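Local coordinates for probable branched-chain amino acid ABC transporter, amino acid binding protein (PDB 3LKB) that probably serves as the binding protein of a branched-chain amino acid ABC transporter, holding valine in this crystal, at residues Gly332-Thr337 / Thr351-Leu356; Asn327-Gly332 / Val341-Thr346; Ser254-His259 / Gly355-Glu360; Pro100-Ser105 / Phe120-Ser125. The protein carries 2 engineered substitutions. One frame throughout, in Å; residues are numbered along the deposited sequence.

Contact 1: Gly332-Thr337 / Thr351-Leu356; sequences GFAVST and TGAEGL. With NA (sodium ion), chain E.
Val335 lays its CG2 methyl against the backbone carbonyl of Gly355, 3.6 Å from Gly355 O. That branch stands between the backbone N and the carbonyl carbon of Val335, which turns it to the second segment. One residue back, two methyls meet: Ala334 CB is 3.6 Å from Ala353 CB. Thr337 brings CG2 to 4.2 Å from Gly355 CA. Glycine suits this spot, because a CB on it would lie 3.2 Å from Thr337 CG2. Glu354 bends at chi2 (-66°) and crosses Thr337 at about a right angle, with Glu354 OE2 3.7 Å from Thr337 OG1.

Both runs belong to the long loop between helix 313-321 and strand 357-362 of this periplasmic binding protein fold. The second gives backbone carbonyls to a sodium ion: Thr351 O at 2.2 Å and Gly352 O at 2.5 Å. A water, Asp344 O and Asp344 OD1 complete the site. Glu354 OE1 is 3.6 Å from the ion, so its charge could act on the metal without binding it.

Backbone bonds tie Phe333 to Tyr256 and Val335 to Ser254, in the loop after strand 250-253. The Phe333 ring packs on helix 285-308, and Leu356 packs on helix 126-140.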
loop_
_atom_site.group_PDB
_atom_site.type_symbol
_atom_site.label_atom_id
_atom_site.label_comp_id
_atom_site.label_asym_id
_atom_site.label_seq_id
_atom_site.Cartn_x
_atom_site.Cartn_y
_atom_site.Cartn_z
ATOM N N GLY A 332 -13.842 -13.284 -20.198
ATOM C CA GLY A 332 -12.770 -14.249 -19.947
ATOM C C GLY A 332 -11.981 -13.970 -18.671
ATOM O O GLY A 332 -10.822 -14.263 -18.601
ATOM N N PHE A 333 -12.603 -13.396 -17.643
ATOM C CA PHE A 333 -11.871 -13.210 -16.371
ATOM C C PHE A 333 -12.115 -14.311 -15.359
ATOM O O PHE A 333 -11.198 -14.687 -14.597
ATOM C CB PHE A 333 -12.166 -11.861 -15.725
ATOM C CG PHE A 333 -11.605 -10.723 -16.472
ATOM C CD1 PHE A 333 -10.236 -10.626 -16.670
ATOM C CD2 PHE A 333 -12.421 -9.744 -16.973
ATOM C CE1 PHE A 333 -9.694 -9.537 -17.330
ATOM C CE2 PHE A 333 -11.897 -8.654 -17.652
ATOM C CZ PHE A 333 -10.543 -8.552 -17.845
ATOM N N ALA A 334 -13.332 -14.839 -15.368
ATOM C CA ALA A 334 -13.736 -15.850 -14.421
ATOM C C ALA A 334 -14.177 -17.061 -15.182
ATOM O O ALA A 334 -14.559 -16.943 -16.351
ATOM C CB ALA A 334 -14.903 -15.332 -13.531
ATOM N N VAL A 335 -14.170 -18.201 -14.504
ATOM C CA VAL A 335 -14.535 -19.476 -15.076
ATOM C C VAL A 335 -16.052 -19.561 -15.328
ATOM O O VAL A 335 -16.802 -18.737 -14.840
ATOM C CB VAL A 335 -14.090 -20.626 -14.138
ATOM C CG1 VAL A 335 -12.626 -20.604 -13.944
ATOM C CG2 VAL A 335 -14.799 -20.560 -12.777
ATOM N N SER A 336 -16.493 -20.520 -16.125
ATOM C CA SER A 336 -17.915 -20.787 -16.290
ATOM C C SER A 336 -18.193 -22.299 -16.167
ATOM O O SER A 336 -17.302 -23.135 -16.450
ATOM C CB SER A 336 -18.422 -20.196 -17.609
ATOM O OG SER A 336 -17.612 -20.605 -18.683
ATOM N N THR A 337 -19.359 -22.689 -15.664
ATOM C CA THR A 337 -19.656 -24.143 -15.655
ATOM C C THR A 337 -19.836 -24.661 -17.098
ATOM O O THR A 337 -19.991 -23.863 -18.026
ATOM C CB THR A 337 -20.834 -24.472 -14.795
ATOM O OG1 THR A 337 -21.971 -23.755 -15.290
ATOM C CG2 THR A 337 -20.548 -24.028 -13.340
ATOM N N THR A 351 -25.563 -13.016 -8.708
ATOM C CA THR A 351 -24.187 -13.487 -8.677
ATOM C C THR A 351 -23.717 -13.684 -10.082
ATOM O O THR A 351 -24.343 -14.424 -10.795
ATOM C CB THR A 351 -24.049 -14.838 -7.924
ATOM O OG1 THR A 351 -24.375 -14.613 -6.551
ATOM C CG2 THR A 351 -22.624 -15.312 -7.985
ATOM N N GLY A 352 -22.612 -13.059 -10.487
ATOM C CA GLY A 352 -22.203 -13.118 -11.896
ATOM C C GLY A 352 -21.649 -14.476 -12.343
ATOM O O GLY A 352 -22.352 -15.263 -12.955
ATOM N N ALA A 353 -20.405 -14.746 -12.001
ATOM C CA ALA A 353 -19.802 -16.034 -12.209
ATOM C C ALA A 353 -20.132 -16.966 -11.043
ATOM O O ALA A 353 -19.478 -16.938 -10.004
ATOM C CB ALA A 353 -18.296 -15.857 -12.308
ATOM N N GLU A 354 -21.127 -17.814 -11.228
ATOM C CA GLU A 354 -21.572 -18.698 -10.168
ATOM C C GLU A 354 -20.658 -19.937 -9.951
ATOM O O GLU A 354 -20.792 -20.646 -8.946
ATOM C CB GLU A 354 -23.060 -19.075 -10.390
ATOM C CG GLU A 354 -23.368 -20.109 -11.489
ATOM C CD GLU A 354 -23.061 -19.666 -12.950
ATOM O OE1 GLU A 354 -22.852 -18.441 -13.226
ATOM O OE2 GLU A 354 -23.060 -20.583 -13.820
ATOM N N GLY A 355 -19.757 -20.212 -10.885
ATOM C CA GLY A 355 -18.797 -21.301 -10.704
ATOM C C GLY A 355 -17.492 -20.878 -10.041
ATOM O O GLY A 355 -17.079 -19.689 -10.071
ATOM N N LEU A 356 -16.845 -21.860 -9.416
ATOM C CA LEU A 356 -15.550 -21.674 -8.785
ATOM C C LEU A 356 -14.800 -22.982 -8.973
ATOM O O LEU A 356 -15.401 -23.970 -9.424
ATOM C CB LEU A 356 -15.679 -21.277 -7.297
ATOM C CG LEU A 356 -16.576 -22.118 -6.378
ATOM C CD1 LEU A 356 -16.052 -23.490 -6.212
ATOM C CD2 LEU A 356 -16.674 -21.469 -5.029
HETATM NA NA NA E . -24.800 -15.471 -12.721
HETATM O O HOH W 1 -26.116 -17.325 -12.361
#

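Contact 2: Asn327-Gly332 / Val341-Thr346; sequences NAFKPG and VEIDFT. With NA (sodium ion), chain E.
Glu342 reaches across to the backbone at Gly332, where Gly332 N donates to Glu342 OE1 at 2.7 Å. The bond uses the syn lone pair of OE1. CG stands anti to the backbone N (chi1 -167°), and the chain runs on extended. Pro331 packs beside the carboxylate, its CD 3.3 Å from Glu342 OE1. The other oxygen, OE2, accepts from Phe333 N and Ala334 N, so three successive backbone N-H groups hold one buried acid. An alanine at Glu342 would probably leave these three N-H groups without their acceptor and free the loop to shift.

Midway, Phe329 and Ile343 form a single antiparallel bridge, a hydrogen-bonded pair. Phe329 N gives to Ile343 O at 3.0 Å, and Ile343 N gives to Phe329 O at 2.9 Å. The bridge joins two parts of the long loop between helix 313-321 and strand 357-362. Ala328 CB packs tightly here, 3.5 Å from Ile343 O and 3.8 Å from Val341 CG2. Pro331 CD lies 3.7 Å above the Phe329 ring, over its centre. Ile343 turns its hydrocarbon to Leu292 and Ile296 of helix 285-308.

The solvent side is looser: Lys330 is exposed, and its amino end leads away. Asp344, next to Ile343, binds the sodium ion.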
loop_
_atom_site.group_PDB
_atom_site.type_symbol
_atom_site.label_atom_id
_atom_site.label_comp_id
_atom_site.label_asym_id
_atom_site.label_seq_id
_atom_site.Cartn_x
_atom_site.Cartn_y
_atom_site.Cartn_z
ATOM N N ASN A 327 -27.007 -13.066 -24.201
ATOM C CA ASN A 327 -26.684 -11.656 -23.971
ATOM C C ASN A 327 -25.804 -11.516 -22.700
ATOM O O ASN A 327 -25.697 -10.439 -22.106
ATOM C CB ASN A 327 -27.994 -10.865 -23.843
ATOM C CG ASN A 327 -27.811 -9.353 -24.011
ATOM O OD1 ASN A 327 -28.378 -8.541 -23.238
ATOM N ND2 ASN A 327 -27.019 -8.964 -24.992
ATOM N N ALA A 328 -25.172 -12.615 -22.304
ATOM C CA ALA A 328 -24.288 -12.606 -21.156
ATOM C C ALA A 328 -22.969 -11.916 -21.509
ATOM O O ALA A 328 -22.634 -11.756 -22.683
ATOM C CB ALA A 328 -24.018 -14.022 -20.650
ATOM N N PHE A 329 -22.231 -11.518 -20.480
ATOM C CA PHE A 329 -20.975 -10.858 -20.684
ATOM C C PHE A 329 -19.858 -11.892 -20.463
ATOM O O PHE A 329 -19.768 -12.547 -19.415
ATOM C CB PHE A 329 -20.893 -9.618 -19.760
ATOM C CG PHE A 329 -19.631 -8.832 -19.887
ATOM C CD1 PHE A 329 -19.134 -8.461 -21.139
ATOM C CD2 PHE A 329 -18.954 -8.421 -18.741
ATOM C CE1 PHE A 329 -17.941 -7.723 -21.257
ATOM C CE2 PHE A 329 -17.768 -7.681 -18.820
ATOM C CZ PHE A 329 -17.257 -7.336 -20.084
ATOM N N LYS A 330 -19.044 -12.080 -21.494
ATOM C CA LYS A 330 -17.983 -13.040 -21.414
ATOM C C LYS A 330 -16.622 -12.393 -21.633
ATOM O O LYS A 330 -16.022 -12.550 -22.672
ATOM C CB LYS A 330 -18.240 -14.208 -22.368
ATOM C CG LYS A 330 -19.028 -13.860 -23.641
ATOM C CD LYS A 330 -18.227 -13.024 -24.719
ATOM C CE LYS A 330 -18.527 -13.449 -26.206
ATOM N NZ LYS A 330 -17.512 -14.435 -26.755
ATOM N N PRO A 331 -16.117 -11.658 -20.640
ATOM C CA PRO A 331 -14.775 -11.081 -20.894
ATOM C C PRO A 331 -13.609 -12.103 -20.762
ATOM O O PRO A 331 -12.518 -11.820 -21.195
ATOM C CB PRO A 331 -14.675 -9.991 -19.837
ATOM C CG PRO A 331 -15.523 -10.558 -18.662
ATOM C CD PRO A 331 -16.633 -11.341 -19.292
ATOM N N GLY A 332 -13.842 -13.284 -20.198
ATOM C CA GLY A 332 -12.770 -14.249 -19.947
ATOM C C GLY A 332 -11.981 -13.970 -18.671
ATOM O O GLY A 332 -10.822 -14.263 -18.601
ATOM N N VAL A 341 -22.775 -19.794 -18.337
ATOM C CA VAL A 341 -21.985 -18.745 -18.968
ATOM C C VAL A 341 -21.219 -17.994 -17.892
ATOM O O VAL A 341 -21.402 -18.274 -16.703
ATOM C CB VAL A 341 -22.866 -17.790 -19.833
ATOM C CG1 VAL A 341 -23.110 -18.409 -21.221
ATOM C CG2 VAL A 341 -24.191 -17.517 -19.159
ATOM N N GLU A 342 -20.364 -17.055 -18.305
ATOM C CA GLU A 342 -19.465 -16.376 -17.389
ATOM C C GLU A 342 -20.214 -15.341 -16.544
ATOM O O GLU A 342 -20.583 -15.624 -15.413
ATOM C CB GLU A 342 -18.296 -15.738 -18.126
ATOM C CG GLU A 342 -17.143 -15.287 -17.215
ATOM C CD GLU A 342 -16.074 -14.480 -17.980
ATOM O OE1 GLU A 342 -16.024 -14.594 -19.243
ATOM O OE2 GLU A 342 -15.282 -13.736 -17.325
ATOM N N ILE A 343 -20.442 -14.155 -17.070
ATOM C CA ILE A 343 -21.125 -13.154 -16.258
ATOM C C ILE A 343 -22.594 -13.003 -16.639
ATOM O O ILE A 343 -22.896 -12.456 -17.673
ATOM C CB ILE A 343 -20.434 -11.764 -16.328
ATOM C CG1 ILE A 343 -18.924 -11.873 -16.077
ATOM C CG2 ILE A 343 -21.088 -10.818 -15.344
ATOM C CD1 ILE A 343 -18.563 -12.412 -14.672
ATOM N N ASP A 344 -23.489 -13.470 -15.794
ATOM C CA ASP A 344 -24.904 -13.351 -16.054
ATOM C C ASP A 344 -25.681 -12.996 -14.794
ATOM O O ASP A 344 -25.445 -13.589 -13.711
ATOM C CB ASP A 344 -25.497 -14.592 -16.794
ATOM C CG ASP A 344 -25.336 -15.908 -16.019
ATOM O OD1 ASP A 344 -24.501 -16.036 -15.065
ATOM O OD2 ASP A 344 -26.068 -16.856 -16.377
ATOM N N PHE A 345 -26.547 -11.982 -14.942
ATOM C CA PHE A 345 -27.400 -11.498 -13.883
ATOM C C PHE A 345 -28.855 -11.454 -14.370
ATOM O O PHE A 345 -29.116 -11.363 -15.564
ATOM C CB PHE A 345 -27.015 -10.057 -13.527
ATOM C CG PHE A 345 -25.606 -9.888 -13.004
ATOM C CD1 PHE A 345 -25.252 -10.376 -11.762
ATOM C CD2 PHE A 345 -24.655 -9.208 -13.747
ATOM C CE1 PHE A 345 -23.970 -10.218 -11.270
ATOM C CE2 PHE A 345 -23.340 -9.039 -13.246
ATOM C CZ PHE A 345 -23.023 -9.530 -12.014
ATOM N N THR A 346 -29.788 -11.513 -13.429
ATOM C CA THR A 346 -31.155 -11.216 -13.703
ATOM C C THR A 346 -31.638 -10.483 -12.470
ATOM O O THR A 346 -30.914 -10.399 -11.474
ATOM C CB THR A 346 -32.044 -12.494 -13.815
ATOM O OG1 THR A 346 -32.162 -13.106 -12.515
ATOM C CG2 THR A 346 -31.545 -13.485 -14.892
HETATM NA NA NA E . -24.800 -15.471 -12.721
HETATM O O HOH W 1 -26.116 -17.325 -12.361
#

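Contact 3: Ser254-His259 / Gly355-Glu360; sequences SFYMAH and GLRILE
Ser254 OG donates to Gly355 O at 2.5 Å, a short bond where two neighbouring strands of the mixed sheet come together. Strand 250-253 ends just before Ser254, and the antiparallel strand 357-362 begins just after Leu356. The Ser254 hydroxyl stands anti to its own carbonyl carbon, beside the backbone N, and this turns it to Gly355. The donor is tilted 22° from the carbonyl plane. The same hydroxyl is hydrogen-bonded to Thr124 OG1. Leu356 CB comes to 3.8 Å from Ser254 OG.

Arg357 carries the middle of the contact. Its chain is straight at chi2 and bends at chi3 (-80°), which brings NE round to the loop. The guanidinium edge faces Phe255 O. The direct bond from Arg357 NH2 to Phe255 O is weak, at 3.3 Å. The stronger partner of NH2 lies farther along the same loop: a salt bridge to Glu260 OE1, which also accepts from Met257 N. The Tyr256 ring crosses the guanidinium, with the planes 74° apart.

Met257 and Leu359 point their tips at each other. The tips meet too closely in the model, so the detail at both ends is doubtful. Water 2 closes the link between the two segments: Arg357 NE donates to it at 2.7 Å, and it donates to Phe255 O at 2.7 Å.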
loop_
_atom_site.group_PDB
_atom_site.type_symbol
_atom_site.label_atom_id
_atom_site.label_comp_id
_atom_site.label_asym_id
_atom_site.label_seq_id
_atom_site.Cartn_x
_atom_site.Cartn_y
_atom_site.Cartn_z
ATOM N N SER A 254 -13.123 -18.102 -8.175
ATOM C CA SER A 254 -13.783 -18.102 -9.463
ATOM C C SER A 254 -12.940 -17.662 -10.656
ATOM O O SER A 254 -13.321 -17.774 -11.751
ATOM C CB SER A 254 -15.011 -17.206 -9.414
ATOM O OG SER A 254 -16.054 -17.785 -8.788
ATOM N N PHE A 255 -11.796 -17.120 -10.380
ATOM C CA PHE A 255 -10.940 -16.542 -11.420
ATOM C C PHE A 255 -10.061 -17.542 -12.161
ATOM O O PHE A 255 -9.761 -18.619 -11.653
ATOM C CB PHE A 255 -10.108 -15.365 -10.863
ATOM C CG PHE A 255 -10.972 -14.194 -10.432
ATOM C CD1 PHE A 255 -11.444 -14.105 -9.109
ATOM C CD2 PHE A 255 -11.404 -13.233 -11.375
ATOM C CE1 PHE A 255 -12.308 -13.063 -8.730
ATOM C CE2 PHE A 255 -12.261 -12.165 -11.001
ATOM C CZ PHE A 255 -12.711 -12.080 -9.684
ATOM N N TYR A 256 -9.713 -17.188 -13.401
ATOM C CA TYR A 256 -8.643 -17.812 -14.136
ATOM C C TYR A 256 -7.322 -17.353 -13.524
ATOM O O TYR A 256 -7.246 -16.239 -12.931
ATOM C CB TYR A 256 -8.695 -17.328 -15.592
ATOM C CG TYR A 256 -9.774 -17.974 -16.396
ATOM C CD1 TYR A 256 -9.740 -19.346 -16.641
ATOM C CD2 TYR A 256 -10.831 -17.246 -16.914
ATOM C CE1 TYR A 256 -10.714 -19.971 -17.374
ATOM C CE2 TYR A 256 -11.836 -17.887 -17.679
ATOM C CZ TYR A 256 -11.760 -19.241 -17.880
ATOM O OH TYR A 256 -12.695 -19.938 -18.603
ATOM N N MET A 257 -6.289 -18.188 -13.686
ATOM C CA MET A 257 -4.937 -17.837 -13.291
ATOM C C MET A 257 -4.192 -17.121 -14.387
ATOM O O MET A 257 -4.532 -17.223 -15.586
ATOM C CB MET A 257 -4.150 -19.070 -12.917
ATOM C CG MET A 257 -4.811 -19.964 -11.857
ATOM S SD MET A 257 -4.956 -19.059 -10.283
ATOM C CE MET A 257 -6.050 -20.127 -9.481
ATOM N N ALA A 258 -3.132 -16.452 -13.967
ATOM C CA ALA A 258 -2.251 -15.714 -14.843
ATOM C C ALA A 258 -1.596 -16.611 -15.914
ATOM O O ALA A 258 -1.190 -16.112 -16.979
ATOM C CB ALA A 258 -1.184 -15.010 -14.016
ATOM N N HIS A 259 -1.540 -17.913 -15.658
ATOM C CA HIS A 259 -0.864 -18.801 -16.570
ATOM C C HIS A 259 -1.817 -19.513 -17.485
ATOM O O HIS A 259 -1.385 -20.280 -18.321
ATOM C CB HIS A 259 0.041 -19.802 -15.824
ATOM C CG HIS A 259 -0.711 -20.804 -15.001
ATOM N ND1 HIS A 259 -0.977 -20.617 -13.657
ATOM C CD2 HIS A 259 -1.234 -22.015 -15.324
ATOM C CE1 HIS A 259 -1.639 -21.667 -13.194
ATOM N NE2 HIS A 259 -1.803 -22.528 -14.181
ATOM N N GLY A 355 -19.757 -20.212 -10.885
ATOM C CA GLY A 355 -18.797 -21.301 -10.704
ATOM C C GLY A 355 -17.492 -20.878 -10.041
ATOM O O GLY A 355 -17.079 -19.689 -10.071
ATOM N N LEU A 356 -16.845 -21.860 -9.416
ATOM C CA LEU A 356 -15.550 -21.674 -8.785
ATOM C C LEU A 356 -14.800 -22.982 -8.973
ATOM O O LEU A 356 -15.401 -23.970 -9.424
ATOM C CB LEU A 356 -15.679 -21.277 -7.297
ATOM C CG LEU A 356 -16.576 -22.118 -6.378
ATOM C CD1 LEU A 356 -16.052 -23.490 -6.212
ATOM C CD2 LEU A 356 -16.674 -21.469 -5.029
ATOM N N ARG A 357 -13.502 -22.971 -8.687
ATOM C CA ARG A 357 -12.726 -24.194 -8.628
ATOM C C ARG A 357 -11.891 -24.184 -7.353
ATOM O O ARG A 357 -11.765 -23.149 -6.681
ATOM C CB ARG A 357 -11.747 -24.298 -9.833
ATOM C CG ARG A 357 -12.325 -24.077 -11.238
ATOM C CD ARG A 357 -11.227 -24.117 -12.260
ATOM N NE ARG A 357 -10.484 -22.858 -12.331
ATOM C CZ ARG A 357 -9.481 -22.610 -13.179
ATOM N NH1 ARG A 357 -9.096 -23.559 -14.043
ATOM N NH2 ARG A 357 -8.854 -21.418 -13.151
ATOM N N ILE A 358 -11.364 -25.350 -6.999
ATOM C CA ILE A 358 -10.313 -25.433 -6.016
ATOM C C ILE A 358 -8.984 -25.589 -6.763
ATOM O O ILE A 358 -8.850 -26.413 -7.686
ATOM C CB ILE A 358 -10.530 -26.634 -5.063
ATOM C CG1 ILE A 358 -11.963 -26.670 -4.483
ATOM C CG2 ILE A 358 -9.434 -26.780 -4.000
ATOM C CD1 ILE A 358 -12.370 -25.507 -3.788
ATOM N N LEU A 359 -8.002 -24.777 -6.383
ATOM C CA LEU A 359 -6.664 -24.888 -6.969
ATOM C C LEU A 359 -5.680 -25.266 -5.862
ATOM O O LEU A 359 -5.923 -24.953 -4.692
ATOM C CB LEU A 359 -6.243 -23.595 -7.681
ATOM C CG LEU A 359 -7.306 -23.112 -8.712
ATOM C CD1 LEU A 359 -8.345 -22.138 -8.210
ATOM C CD2 LEU A 359 -6.726 -22.556 -9.974
ATOM N N GLU A 360 -4.598 -25.963 -6.226
ATOM C CA GLU A 360 -3.586 -26.356 -5.286
ATOM C C GLU A 360 -2.280 -25.698 -5.680
ATOM O O GLU A 360 -1.912 -25.719 -6.866
ATOM C CB GLU A 360 -3.405 -27.875 -5.294
ATOM C CG GLU A 360 -2.286 -28.308 -4.309
ATOM C CD GLU A 360 -2.062 -29.804 -4.187
ATOM O OE1 GLU A 360 -2.685 -30.624 -4.901
ATOM O OE2 GLU A 360 -1.217 -30.177 -3.365
HETATM O O HOH W 2 -11.043 -20.831 -10.707
#

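Contact 4: Pro100-Ser105 / Phe120-Ser125; sequences PTIPAS and FLPTTS. With VAL (valine), chain C.
Phe120 N donates to Thr101 O at 2.8 Å, and at 171° the bond is almost straight. It is the one backbone hydrogen bond between the two segments. Phe120 O then turns to the next residues of the other run. Ile102 CA approaches it at 3.5 Å in a CA-H...O contact, and Pro103 CD lies 3.1 Å from it.

Pro122 wedges in beyond. Its CG touches Ile102 CG2 at 3.4 Å, and its CD lies 3.4 Å from Pro103 O. The CG2 branch of Ile102 stands anti to the backbone N, which sets it against the proline ring. Leu121 crosses Pro103 at about a right angle, with Leu121 CD1 3.9 Å from Pro103 CG.

Strand 101-103 pairs in parallel with strand 79-81. The second run turns a corner at Pro122 and leads to helix 126-140, where Ser125 is the N-cap and its OG takes Glu128 N. This route is consistent with one of the interlobe crossings of a type I periplasmic binding protein. The outer faces of the contact are packed too: Phe120 stacks on His350 and meets Phe345 edge-to-face, while Pro122 lies on Leu292 and Ile296 of helix 285-308. An alanine at Pro122 would probably open a gap beside Ile102 CG2 and leave Pro103 O without its close ring neighbour.

The first run ends at the bound valine. Ser105 CB is 3.3 Å from the ligand CG2. Ser105 OG is held by bonds with Thr84 OG1 and His107 N, and Ala104 O bonds to Tyr232 OH.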
loop_
_atom_site.group_PDB
_atom_site.type_symbol
_atom_site.label_atom_id
_atom_site.label_comp_id
_atom_site.label_asym_id
_atom_site.label_seq_id
_atom_site.Cartn_x
_atom_site.Cartn_y
_atom_site.Cartn_z
ATOM N N PRO A 100 -26.970 0.740 -8.723
ATOM C CA PRO A 100 -26.280 -0.564 -8.863
ATOM C C PRO A 100 -24.885 -0.517 -8.312
ATOM O O PRO A 100 -24.155 0.417 -8.597
ATOM C CB PRO A 100 -26.205 -0.770 -10.374
ATOM C CG PRO A 100 -27.337 0.022 -10.916
ATOM C CD PRO A 100 -27.431 1.255 -10.024
ATOM N N THR A 101 -24.505 -1.536 -7.563
ATOM C CA THR A 101 -23.274 -1.520 -6.794
ATOM C C THR A 101 -22.604 -2.821 -6.991
ATOM O O THR A 101 -23.223 -3.877 -6.744
ATOM C CB THR A 101 -23.597 -1.348 -5.308
ATOM O OG1 THR A 101 -24.078 -0.023 -5.135
ATOM C CG2 THR A 101 -22.386 -1.535 -4.410
ATOM N N ILE A 102 -21.362 -2.772 -7.455
ATOM C CA ILE A 102 -20.616 -3.990 -7.696
ATOM C C ILE A 102 -19.465 -4.030 -6.703
ATOM O O ILE A 102 -18.503 -3.274 -6.860
ATOM C CB ILE A 102 -20.058 -4.001 -9.127
ATOM C CG1 ILE A 102 -21.213 -3.796 -10.105
ATOM C CG2 ILE A 102 -19.233 -5.272 -9.372
ATOM C CD1 ILE A 102 -20.777 -3.475 -11.568
ATOM N N PRO A 103 -19.565 -4.880 -5.660
ATOM C CA PRO A 103 -18.552 -4.967 -4.606
ATOM C C PRO A 103 -17.384 -5.940 -4.883
ATOM O O PRO A 103 -17.561 -6.964 -5.528
ATOM C CB PRO A 103 -19.355 -5.479 -3.401
ATOM C CG PRO A 103 -20.747 -5.692 -3.853
ATOM C CD PRO A 103 -20.729 -5.719 -5.331
ATOM N N ALA A 104 -16.203 -5.584 -4.387
ATOM C CA ALA A 104 -15.101 -6.529 -4.208
ATOM C C ALA A 104 -15.412 -7.550 -3.117
ATOM O O ALA A 104 -14.902 -8.633 -3.148
ATOM C CB ALA A 104 -13.825 -5.785 -3.847
ATOM N N SER A 105 -16.184 -7.149 -2.116
ATOM C CA SER A 105 -16.618 -8.048 -1.088
ATOM C C SER A 105 -17.484 -9.120 -1.748
ATOM O O SER A 105 -18.373 -8.804 -2.549
ATOM C CB SER A 105 -17.524 -7.308 -0.097
ATOM O OG SER A 105 -18.207 -8.241 0.726
ATOM N N PHE A 120 -24.725 -6.254 -6.911
ATOM C CA PHE A 120 -24.413 -7.398 -7.768
ATOM C C PHE A 120 -23.021 -7.903 -7.537
ATOM O O PHE A 120 -22.072 -7.180 -7.731
ATOM C CB PHE A 120 -24.611 -7.058 -9.252
ATOM C CG PHE A 120 -26.011 -6.705 -9.592
ATOM C CD1 PHE A 120 -26.466 -5.393 -9.449
ATOM C CD2 PHE A 120 -26.892 -7.682 -10.008
ATOM C CE1 PHE A 120 -27.802 -5.085 -9.707
ATOM C CE2 PHE A 120 -28.215 -7.385 -10.311
ATOM C CZ PHE A 120 -28.674 -6.082 -10.161
ATOM N N LEU A 121 -22.929 -9.168 -7.115
ATOM C CA LEU A 121 -21.682 -9.851 -6.838
ATOM C C LEU A 121 -21.095 -10.358 -8.152
ATOM O O LEU A 121 -21.788 -11.058 -8.892
ATOM C CB LEU A 121 -21.974 -11.020 -5.904
ATOM C CG LEU A 121 -21.694 -10.787 -4.429
ATOM C CD1 LEU A 121 -21.940 -9.363 -4.014
ATOM C CD2 LEU A 121 -22.435 -11.738 -3.528
ATOM N N PRO A 122 -19.841 -9.976 -8.471
ATOM C CA PRO A 122 -19.251 -10.434 -9.721
ATOM C C PRO A 122 -18.977 -11.923 -9.676
ATOM O O PRO A 122 -19.084 -12.561 -10.703
ATOM C CB PRO A 122 -17.926 -9.658 -9.803
ATOM C CG PRO A 122 -18.098 -8.504 -8.989
ATOM C CD PRO A 122 -18.985 -8.965 -7.828
ATOM N N THR A 123 -18.664 -12.474 -8.493
ATOM C CA THR A 123 -18.357 -13.919 -8.395
ATOM C C THR A 123 -18.978 -14.631 -7.204
ATOM O O THR A 123 -19.684 -14.040 -6.407
ATOM C CB THR A 123 -16.828 -14.222 -8.374
ATOM O OG1 THR A 123 -16.279 -13.965 -7.067
ATOM C CG2 THR A 123 -16.061 -13.451 -9.442
ATOM N N THR A 124 -18.665 -15.909 -7.058
ATOM C CA THR A 124 -19.124 -16.674 -5.899
ATOM C C THR A 124 -18.845 -15.998 -4.557
ATOM O O THR A 124 -17.953 -15.153 -4.440
ATOM C CB THR A 124 -18.493 -18.074 -5.861
ATOM O OG1 THR A 124 -17.049 -17.959 -5.793
ATOM C CG2 THR A 124 -18.949 -18.882 -7.093
ATOM N N SER A 125 -19.613 -16.379 -3.539
ATOM C CA SER A 125 -19.553 -15.710 -2.251
ATOM C C SER A 125 -18.476 -16.389 -1.398
ATOM O O SER A 125 -18.045 -17.507 -1.735
ATOM C CB SER A 125 -20.918 -15.788 -1.576
ATOM O OG SER A 125 -21.248 -17.127 -1.216
HETATM N N VAL C . -11.265 -7.670 1.894
HETATM C CA VAL C . -12.672 -7.841 1.362
HETATM C C VAL C . -13.082 -6.815 0.363
HETATM O O VAL C . -12.894 -7.133 -0.790
HETATM C CB VAL C . -13.738 -7.792 2.433
HETATM C CG1 VAL C . -13.847 -6.483 3.047
HETATM C CG2 VAL C . -14.961 -8.115 1.835
#

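From the N terminus, contact 4 comes first and closes the short loop between 100-105 and 120-125, before the others open. Contact 3 closes the widest loop, from 254-259 to 355-360. Contact 2 is nested inside it, joining 327-332 to 341-346. Contact 1 crosses contact 2: they share Gly332, and their segments alternate along the chain. Contact 1 also ends on the same run as contact 3, sharing Gly355 and Leu356. Backbone bonds from Gly352 and Ala353 reach Leu121 and Pro122, so contact 4 meets contact 1. The sodium ion is common to contacts 1 and 2. Together they join strands 101-103 and 121-123 to the loop that leads into strand 357-362, and that strand to the end of strand 250-253.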